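PDB 5NBH: fiber from Murine adenovirus 2, which forms the distal end of the trimeric viral fibre, binds N-acetylglucosamine, and probably helps attach the virus to host cells. Local coordinates for residues A[182-187]-A[224-229]; A[89-94]-A[148-153]. One frame throughout, in Å; residues are numbered along the deposited sequence.

Contact 1 (A[182-187]-A[224-229]); sequences MPIVCS and FQMSFM
Ile184 and Met182 reach across from one edge strand to Phe224, Met226 and Phe228 on another, at the place where the two sheets of the fibre-head β-sandwich (ABCJ and GHID) come side by side. Strand 179-188 ends the GHID sheet and strand 223-231 the ABCJ sheet. The short segments run nearly antiparallel, at 162°, yet no direct hydrogen bond joins them. Apolar contacts do most of the work. Ile184 uses both its branches: CD1 sits over one face of the Phe224 ring in a CH-π contact, 3.8 Å from the centroid and 19° off the normal, while CG2 packs 3.7 Å from Met226 CB. Met182 bends at chi2 (-56°), which carries its CE to 3.6 Å from Phe228 CB. The Phe228 ring leads away from this strand to stack on Tyr200. Polar links run through water. Water 1 lies 2.8 Å from Pro183 O and can bridge, weakly, to Gln225 O; two further bridging sites between Val185 and Gln225 lie too close together to be filled at once. On the trimer side Pro183 packs on Pro183 of both neighbouring subunits, and Gln225 NE2 bonds to Asp122 and to Met229 O of the second subunit. Back between the strands, Met182 CE comes within 3.4 Å of Ser227 O.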
ATOM      1  N   MET A 182       0.919  13.656  11.271  1.00 10.46           N
ATOM      2  CA  MET A 182       2.038  13.071  10.573  1.00 11.39           C
ATOM      3  C   MET A 182       3.117  14.157  10.404  1.00 10.83           C
ATOM      4  O   MET A 182       2.795  15.337  10.251  1.00  9.50           O
ATOM      5  CB  MET A 182       1.628  12.555   9.186  1.00 13.66           C
ATOM      6  CG  MET A 182       0.718  11.333   9.172  1.00 15.72           C
ATOM      7  SD  MET A 182       1.433   9.913  10.080  1.00 22.03           S
ATOM      8  CE  MET A 182       0.517   8.504   9.471  1.00 23.26           C
ATOM      9  N   PRO A 183       4.389  13.740  10.402  1.00 10.58           N
ATOM     10  CA  PRO A 183       5.462  14.659  10.044  1.00 10.06           C
ATOM     11  C   PRO A 183       5.409  14.917   8.559  1.00 10.09           C
ATOM     12  O   PRO A 183       5.117  13.982   7.782  1.00  8.99           O
ATOM     13  CB  PRO A 183       6.714  13.905  10.441  1.00 10.20           C
ATOM     14  CG  PRO A 183       6.355  12.465  10.335  1.00 10.24           C
ATOM     15  CD  PRO A 183       4.894  12.376  10.671  1.00 10.20           C
ATOM     16  N   ILE A 184       5.738  16.135   8.153  1.00 10.36           N
ATOM     17  CA  ILE A 184       5.773  16.523   6.751  1.00 10.73           C
ATOM     18  C   ILE A 184       6.941  17.459   6.567  1.00 11.63           C
ATOM     19  O   ILE A 184       7.413  18.061   7.528  1.00 12.36           O
ATOM     20  CB  ILE A 184       4.491  17.214   6.228  1.00 10.98           C
ATOM     21  CG1 ILE A 184       4.070  18.419   7.093  1.00 11.64           C
ATOM     22  CG2 ILE A 184       3.351  16.232   6.185  1.00 11.34           C
ATOM     23  CD1 ILE A 184       3.172  19.409   6.389  1.00 12.23           C
ATOM     24  N   VAL A 185       7.400  17.524   5.341  1.00 11.38           N
ATOM     25  CA  VAL A 185       8.420  18.463   4.952  1.00 11.71           C
ATOM     26  C   VAL A 185       7.849  19.362   3.871  1.00 12.85           C
ATOM     27  O   VAL A 185       7.409  18.878   2.827  1.00 12.90           O
ATOM     28  CB  VAL A 185       9.705  17.769   4.469  1.00 12.36           C
ATOM     29  CG1 VAL A 185      10.705  18.832   4.002  1.00 12.16           C
ATOM     30  CG2 VAL A 185      10.341  16.958   5.594  1.00 12.18           C
ATOM     31  N   CYS A 186       7.896  20.673   4.115  1.00 13.04           N
ATOM     32  CA  CYS A 186       7.527  21.664   3.136  1.00 14.63           C
ATOM     33  C   CYS A 186       8.769  22.000   2.303  1.00 13.68           C
ATOM     34  O   CYS A 186       9.852  22.102   2.852  1.00 14.14           O
ATOM     35  CB  CYS A 186       6.972  22.927   3.793  1.00 16.46           C
ATOM     36  SG  CYS A 186       5.321  22.670   4.494  1.00 21.74           S
ATOM     37  N   SER A 187       8.582  22.165   1.011  1.00 12.65           N
ATOM     38  CA  SER A 187       9.664  22.514   0.082  1.00 13.50           C
ATOM     39  C   SER A 187       9.149  23.370  -1.041  1.00 14.87           C
ATOM     40  O   SER A 187       7.951  23.587  -1.151  1.00 15.57           O
ATOM     41  CB  SER A 187      10.288  21.232  -0.487  1.00 14.03           C
ATOM     42  OG  SER A 187       9.416  20.521  -1.372  1.00 14.01           O
ATOM     43  N   PHE A 224       3.580  19.932   0.298  1.00 14.04           N
ATOM     44  CA  PHE A 224       3.954  18.709   0.994  1.00 14.63           C
ATOM     45  C   PHE A 224       3.167  17.503   0.502  1.00 14.90           C
ATOM     46  O   PHE A 224       2.139  17.699  -0.121  1.00 13.89           O
ATOM     47  CB  PHE A 224       3.718  18.864   2.496  1.00 14.98           C
ATOM     48  CG  PHE A 224       2.294  19.121   2.871  1.00 15.09           C
ATOM     49  CD1 PHE A 224       1.787  20.419   2.911  1.00 15.85           C
ATOM     50  CD2 PHE A 224       1.458  18.081   3.218  1.00 15.29           C
ATOM     51  CE1 PHE A 224       0.469  20.660   3.289  1.00 15.02           C
ATOM     52  CE2 PHE A 224       0.144  18.320   3.588  1.00 14.86           C
ATOM     53  CZ  PHE A 224      -0.356  19.606   3.609  1.00 15.26           C
ATOM     54  N   GLN A 225       3.660  16.287   0.798  1.00 14.90           N
ATOM     55  CA  GLN A 225       2.939  15.017   0.587  1.00 16.15           C
ATOM     56  C   GLN A 225       2.782  14.366   1.962  1.00 14.96           C
ATOM     57  O   GLN A 225       3.665  14.467   2.825  1.00 15.11           O
ATOM     58  CB  GLN A 225       3.675  14.021  -0.383  1.00 18.55           C
ATOM     59  CG  GLN A 225       2.913  12.692  -0.665  1.00 21.19           C
ATOM     60  CD  GLN A 225       3.565  11.692  -1.667  1.00 24.79           C
ATOM     61  OE1 GLN A 225       4.083  10.650  -1.257  1.00 26.41           O
ATOM     62  NE2 GLN A 225       3.412  11.945  -2.958  1.00 25.83           N
ATOM     63  N   MET A 226       1.635  13.757   2.201  1.00 14.98           N
ATOM     64  CA  MET A 226       1.478  12.909   3.380  0.50 15.48           C
ATOM     65  C   MET A 226       0.453  11.825   3.183  1.00 14.21           C
ATOM     66  O   MET A 226      -0.388  11.902   2.324  1.00 12.40           O
ATOM     67  CB  MET A 226       1.200  13.687   4.664  0.50 18.57           C
ATOM     68  CG  MET A 226      -0.051  14.525   4.772  0.50 19.42           C
ATOM     69  SD  MET A 226      -0.545  14.395   6.511  0.50 24.65           S
ATOM     70  CE  MET A 226      -0.984  12.666   6.375  0.50 20.24           C
ATOM     71  N   SER A 227       0.613  10.777   3.967  1.00 13.00           N
ATOM     72  CA  SER A 227      -0.251   9.623   3.847  1.00 12.82           C
ATOM     73  C   SER A 227      -0.536   9.134   5.223  1.00 11.69           C
ATOM     74  O   SER A 227       0.264   9.349   6.142  1.00 11.68           O
ATOM     75  CB  SER A 227       0.377   8.540   2.934  1.00 14.36           C
ATOM     76  OG  SER A 227       1.383   7.844   3.585  1.00 17.79           O
ATOM     77  N   PHE A 228      -1.668   8.482   5.372  1.00 10.97           N
ATOM     78  CA  PHE A 228      -2.025   7.785   6.605  1.00 11.25           C
ATOM     79  C   PHE A 228      -2.985   6.656   6.260  1.00 10.79           C
ATOM     80  O   PHE A 228      -3.546   6.645   5.168  1.00 10.65           O
ATOM     81  CB  PHE A 228      -2.635   8.759   7.650  1.00 11.77           C
ATOM     82  CG  PHE A 228      -3.945   9.374   7.233  1.00 12.32           C
ATOM     83  CD1 PHE A 228      -3.979  10.568   6.533  1.00 12.29           C
ATOM     84  CD2 PHE A 228      -5.151   8.783   7.580  1.00 12.71           C
ATOM     85  CE1 PHE A 228      -5.178  11.158   6.161  1.00 12.04           C
ATOM     86  CE2 PHE A 228      -6.352   9.363   7.190  1.00 12.62           C
ATOM     87  CZ  PHE A 228      -6.366  10.528   6.470  1.00 12.27           C
ATOM     88  N   MET A 229      -3.191   5.728   7.183  1.00 11.64           N
ATOM     89  CA  MET A 229      -4.137   4.645   6.988  1.00 12.43           C
ATOM     90  C   MET A 229      -5.326   4.727   7.952  1.00 12.02           C
ATOM     91  O   MET A 229      -5.192   5.159   9.075  1.00 11.90           O
ATOM     92  CB  MET A 229      -3.412   3.314   7.137  1.00 15.97           C
ATOM     93  CG  MET A 229      -2.459   3.100   5.970  1.00 19.75           C
ATOM     94  SD  MET A 229      -1.470   1.597   5.909  1.00 30.19           S
ATOM     95  CE  MET A 229      -2.476   0.482   6.798  1.00 20.45           C
TER
HETATM   96  O   HOH W   1       5.336  12.883   5.240  1.00 17.71           O
HETATM   97  O   HOH W   2       6.357  15.552   3.483  0.50  5.53           O
HETATM   98  O   HOH W   3       6.138  16.566   2.418  0.50 15.82           O

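Contact 2 (A[89-94]-A[148-153]); sequences FNTPMR and TGRMQV
Met93 lies against Thr148 CG2, the main chain of Gly149 and Met151 CG, pointing in from strand 83-96 toward the loop that leads into strand 152-153, at the edge of the ABCJ sheet. Its chain runs straight to the sulfur, with CG opposite the backbone N (chi1 -170°), which sets Met93 SD 3.8 Å from Gly149 N and 3.9 Å from Thr148 CG2. The turn at chi3 (-61°) then swings CE on to Met151. The two methionines cross at about a right angle, with Met93 CE 3.6 Å from Met151 CG. Gly149 has no side chain to hold the strand off, so Met93 CG approaches its CA to 3.8 Å. Leu137 and Cys146 also pack on Met93, the one buried residue among those that touch.

Two waters tie the flanks. Water 4 donates to Thr91 O (2.9 Å) and Arg150 O (2.7 Å); water 5 donates to the carbonyl oxygens of Arg94 and Thr148. Each site pairs two acceptors, which cannot bond to one another, and each water spends both its protons on them. Methionine packing and water thus join segments that share no direct hydrogen bond, strand pairing taking over at Gln152 with Gln86.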
ATOM      1  N   PHE A  89      -5.897  11.919 -13.520  1.00 24.41           N
ATOM      2  CA  PHE A  89      -4.600  12.197 -14.108  1.00 29.31           C
ATOM      3  C   PHE A  89      -4.536  13.672 -14.521  1.00 30.52           C
ATOM      4  O   PHE A  89      -5.403  14.146 -15.279  1.00 29.63           O
ATOM      5  CB  PHE A  89      -4.419  11.311 -15.366  1.00 32.90           C
ATOM      6  CG  PHE A  89      -4.359   9.794 -15.110  1.00 36.97           C
ATOM      7  CD1 PHE A  89      -3.960   9.259 -13.891  1.00 39.84           C
ATOM      8  CD2 PHE A  89      -4.679   8.894 -16.140  1.00 37.34           C
ATOM      9  CE1 PHE A  89      -3.886   7.874 -13.686  1.00 40.88           C
ATOM     10  CE2 PHE A  89      -4.610   7.513 -15.945  1.00 37.86           C
ATOM     11  CZ  PHE A  89      -4.211   7.001 -14.715  1.00 39.37           C
ATOM     12  N   ASN A  90      -3.569  14.409 -13.982  1.00 32.38           N
ATOM     13  CA  ASN A  90      -3.366  15.807 -14.377  1.00 36.46           C
ATOM     14  C   ASN A  90      -4.572  16.735 -14.055  1.00 33.12           C
ATOM     15  O   ASN A  90      -4.724  17.807 -14.655  1.00 31.94           O
ATOM     16  CB  ASN A  90      -3.047  15.834 -15.896  1.00 42.39           C
ATOM     17  CG  ASN A  90      -1.979  16.832 -16.264  1.00 44.24           C
ATOM     18  OD1 ASN A  90      -1.905  17.942 -15.717  1.00 47.54           O
ATOM     19  ND2 ASN A  90      -1.139  16.444 -17.218  1.00 50.49           N
ATOM     20  N   THR A  91      -5.421  16.334 -13.103  1.00 28.80           N
ATOM     21  CA  THR A  91      -6.612  17.109 -12.734  1.00 27.06           C
ATOM     22  C   THR A  91      -6.680  17.268 -11.214  1.00 21.93           C
ATOM     23  O   THR A  91      -7.595  16.761 -10.546  1.00 19.90           O
ATOM     24  CB  THR A  91      -7.873  16.452 -13.299  1.00 28.98           C
ATOM     25  OG1 THR A  91      -7.646  16.135 -14.680  1.00 31.54           O
ATOM     26  CG2 THR A  91      -9.092  17.363 -13.165  1.00 29.13           C
ATOM     27  N   PRO A  92      -5.696  17.994 -10.655  1.00 22.36           N
ATOM     28  CA  PRO A  92      -5.700  18.202  -9.214  1.00 20.93           C
ATOM     29  C   PRO A  92      -6.914  19.011  -8.759  1.00 19.13           C
ATOM     30  O   PRO A  92      -7.483  19.762  -9.540  1.00 19.45           O
ATOM     31  CB  PRO A  92      -4.399  18.962  -8.964  1.00 21.95           C
ATOM     32  CG  PRO A  92      -4.138  19.686 -10.223  1.00 22.46           C
ATOM     33  CD  PRO A  92      -4.648  18.795 -11.316  1.00 21.75           C
ATOM     34  N   MET A  93      -7.286  18.824  -7.492  1.00 17.98           N
ATOM     35  CA  MET A  93      -8.461  19.449  -6.895  1.00 16.67           C
ATOM     36  C   MET A  93      -8.074  20.793  -6.282  1.00 16.39           C
ATOM     37  O   MET A  93      -7.082  20.896  -5.569  1.00 14.43           O
ATOM     38  CB  MET A  93      -9.009  18.530  -5.815  1.00 17.76           C
ATOM     39  CG  MET A  93     -10.334  18.959  -5.293  1.00 17.73           C
ATOM     40  SD  MET A  93     -10.894  17.841  -4.072  1.00 16.88           S
ATOM     41  CE  MET A  93     -11.001  16.290  -5.000  1.00 16.09           C
ATOM     42  N   ARG A  94      -8.880  21.807  -6.553  1.00 16.40           N
ATOM     43  CA  ARG A  94      -8.662  23.126  -5.980  1.00 16.42           C
ATOM     44  C   ARG A  94      -9.295  23.173  -4.592  1.00 15.07           C
ATOM     45  O   ARG A  94     -10.491  22.807  -4.436  1.00 15.61           O
ATOM     46  CB  ARG A  94      -9.323  24.155  -6.894  0.50 17.70           C
ATOM     47  CG  ARG A  94      -9.043  25.586  -6.505  0.50 18.72           C
ATOM     48  CD  ARG A  94      -7.553  25.788  -6.495  0.50 19.13           C
ATOM     49  NE  ARG A  94      -7.216  27.147  -6.823  0.50 20.21           N
ATOM     50  CZ  ARG A  94      -6.007  27.523  -7.168  0.50 20.10           C
ATOM     51  NH1 ARG A  94      -5.024  26.635  -7.195  0.50 20.66           N
ATOM     52  NH2 ARG A  94      -5.798  28.786  -7.463  0.50 20.76           N
ATOM     53  N   THR A 148     -16.199  17.980  -2.956  1.00 14.76           N
ATOM     54  CA  THR A 148     -15.260  19.125  -3.005  1.00 13.70           C
ATOM     55  C   THR A 148     -14.663  19.343  -4.387  1.00 14.45           C
ATOM     56  O   THR A 148     -14.384  20.461  -4.801  1.00 13.42           O
ATOM     57  CB  THR A 148     -14.119  18.933  -1.997  1.00 13.52           C
ATOM     58  OG1 THR A 148     -14.662  18.608  -0.722  1.00 13.15           O
ATOM     59  CG2 THR A 148     -13.241  20.154  -1.905  1.00 13.98           C
ATOM     60  N   GLY A 149     -14.475  18.244  -5.118  1.00 14.50           N
ATOM     61  CA  GLY A 149     -13.900  18.298  -6.438  1.00 15.27           C
ATOM     62  C   GLY A 149     -14.072  16.949  -7.109  1.00 15.52           C
ATOM     63  O   GLY A 149     -14.648  16.038  -6.522  1.00 16.20           O
ATOM     64  N   ARG A 150     -13.511  16.815  -8.292  1.00 15.27           N
ATOM     65  CA  ARG A 150     -13.714  15.602  -9.076  0.50 16.02           C
ATOM     66  C   ARG A 150     -12.721  14.498  -8.665  1.00 14.82           C
ATOM     67  O   ARG A 150     -11.514  14.710  -8.659  1.00 14.61           O
ATOM     68  CB  ARG A 150     -13.616  15.897 -10.576  0.50 17.35           C
ATOM     69  CG  ARG A 150     -13.892  14.687 -11.476  0.50 18.91           C
ATOM     70  CD  ARG A 150     -14.066  15.080 -12.949  0.50 20.34           C
ATOM     71  NE  ARG A 150     -13.624  14.017 -13.860  0.50 22.50           N
ATOM     72  CZ  ARG A 150     -12.695  14.179 -14.805  0.50 22.91           C
ATOM     73  NH1 ARG A 150     -12.126  15.355 -14.992  0.50 22.73           N
ATOM     74  NH2 ARG A 150     -12.342  13.164 -15.570  0.50 24.08           N
ATOM     75  N   MET A 151     -13.277  13.333  -8.338  1.00 14.17           N
ATOM     76  CA  MET A 151     -12.502  12.109  -8.108  1.00 14.31           C
ATOM     77  C   MET A 151     -13.196  10.991  -8.887  1.00 14.71           C
ATOM     78  O   MET A 151     -14.366  11.115  -9.226  1.00 14.17           O
ATOM     79  CB  MET A 151     -12.366  11.798  -6.631  1.00 13.37           C
ATOM     80  CG  MET A 151     -11.580  12.885  -5.874  1.00 13.53           C
ATOM     81  SD  MET A 151     -11.317  12.498  -4.124  1.00 13.53           S
ATOM     82  CE  MET A 151     -10.169  11.114  -4.237  1.00 12.73           C
ATOM     83  N   GLN A 152     -12.433   9.931  -9.162  1.00 15.47           N
ATOM     84  CA  GLN A 152     -12.827   8.822 -10.031  1.00 17.16           C
ATOM     85  C   GLN A 152     -12.328   7.528  -9.426  1.00 15.68           C
ATOM     86  O   GLN A 152     -11.257   7.516  -8.849  1.00 13.89           O
ATOM     87  CB  GLN A 152     -12.121   8.977 -11.379  1.00 19.72           C
ATOM     88  CG  GLN A 152     -12.697  10.093 -12.196  1.00 25.42           C
ATOM     89  CD  GLN A 152     -12.063  10.286 -13.558  1.00 27.33           C
ATOM     90  OE1 GLN A 152     -12.622  11.003 -14.389  1.00 38.60           O
ATOM     91  NE2 GLN A 152     -10.926   9.653 -13.806  1.00 26.35           N
ATOM     92  N   VAL A 153     -13.094   6.449  -9.580  1.00 14.55           N
ATOM     93  CA  VAL A 153     -12.580   5.128  -9.258  1.00 15.43           C
ATOM     94  C   VAL A 153     -11.808   4.667 -10.518  1.00 15.35           C
ATOM     95  O   VAL A 153     -12.368   4.651 -11.617  1.00 15.16           O
ATOM     96  CB  VAL A 153     -13.698   4.123  -8.887  1.00 15.41           C
ATOM     97  CG1 VAL A 153     -13.087   2.775  -8.512  1.00 15.24           C
ATOM     98  CG2 VAL A 153     -14.575   4.632  -7.748  1.00 16.65           C
TER
HETATM   99  O   HOH W   4     -10.028  16.983  -9.045  1.00 15.50           O
HETATM  100  O   HOH W   5     -12.437  21.930  -6.135  1.00 19.23           O

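Overall arrangement
Contact 2 is completed earlier in the sequence than contact 1 begins; their centres are about 19 Å apart and their nearest atoms about 11 Å, so they do not touch. Each involves the ABCJ sheet, at its two outer borders within the chain: 89-94 meets the loop entering strand 152-153, and 224-229 belongs to the strand at the far border. Contact 1 is buried, spans the two sheets and lies against neighbouring subunits; contact 2 is largely at the surface. Neither has a direct hydrogen bond between its segments. In contact 1 several apolar side chains interlock, an aromatic face among them, whereas contact 2 centres on Met93, set against Met151 and the Gly149 main chain.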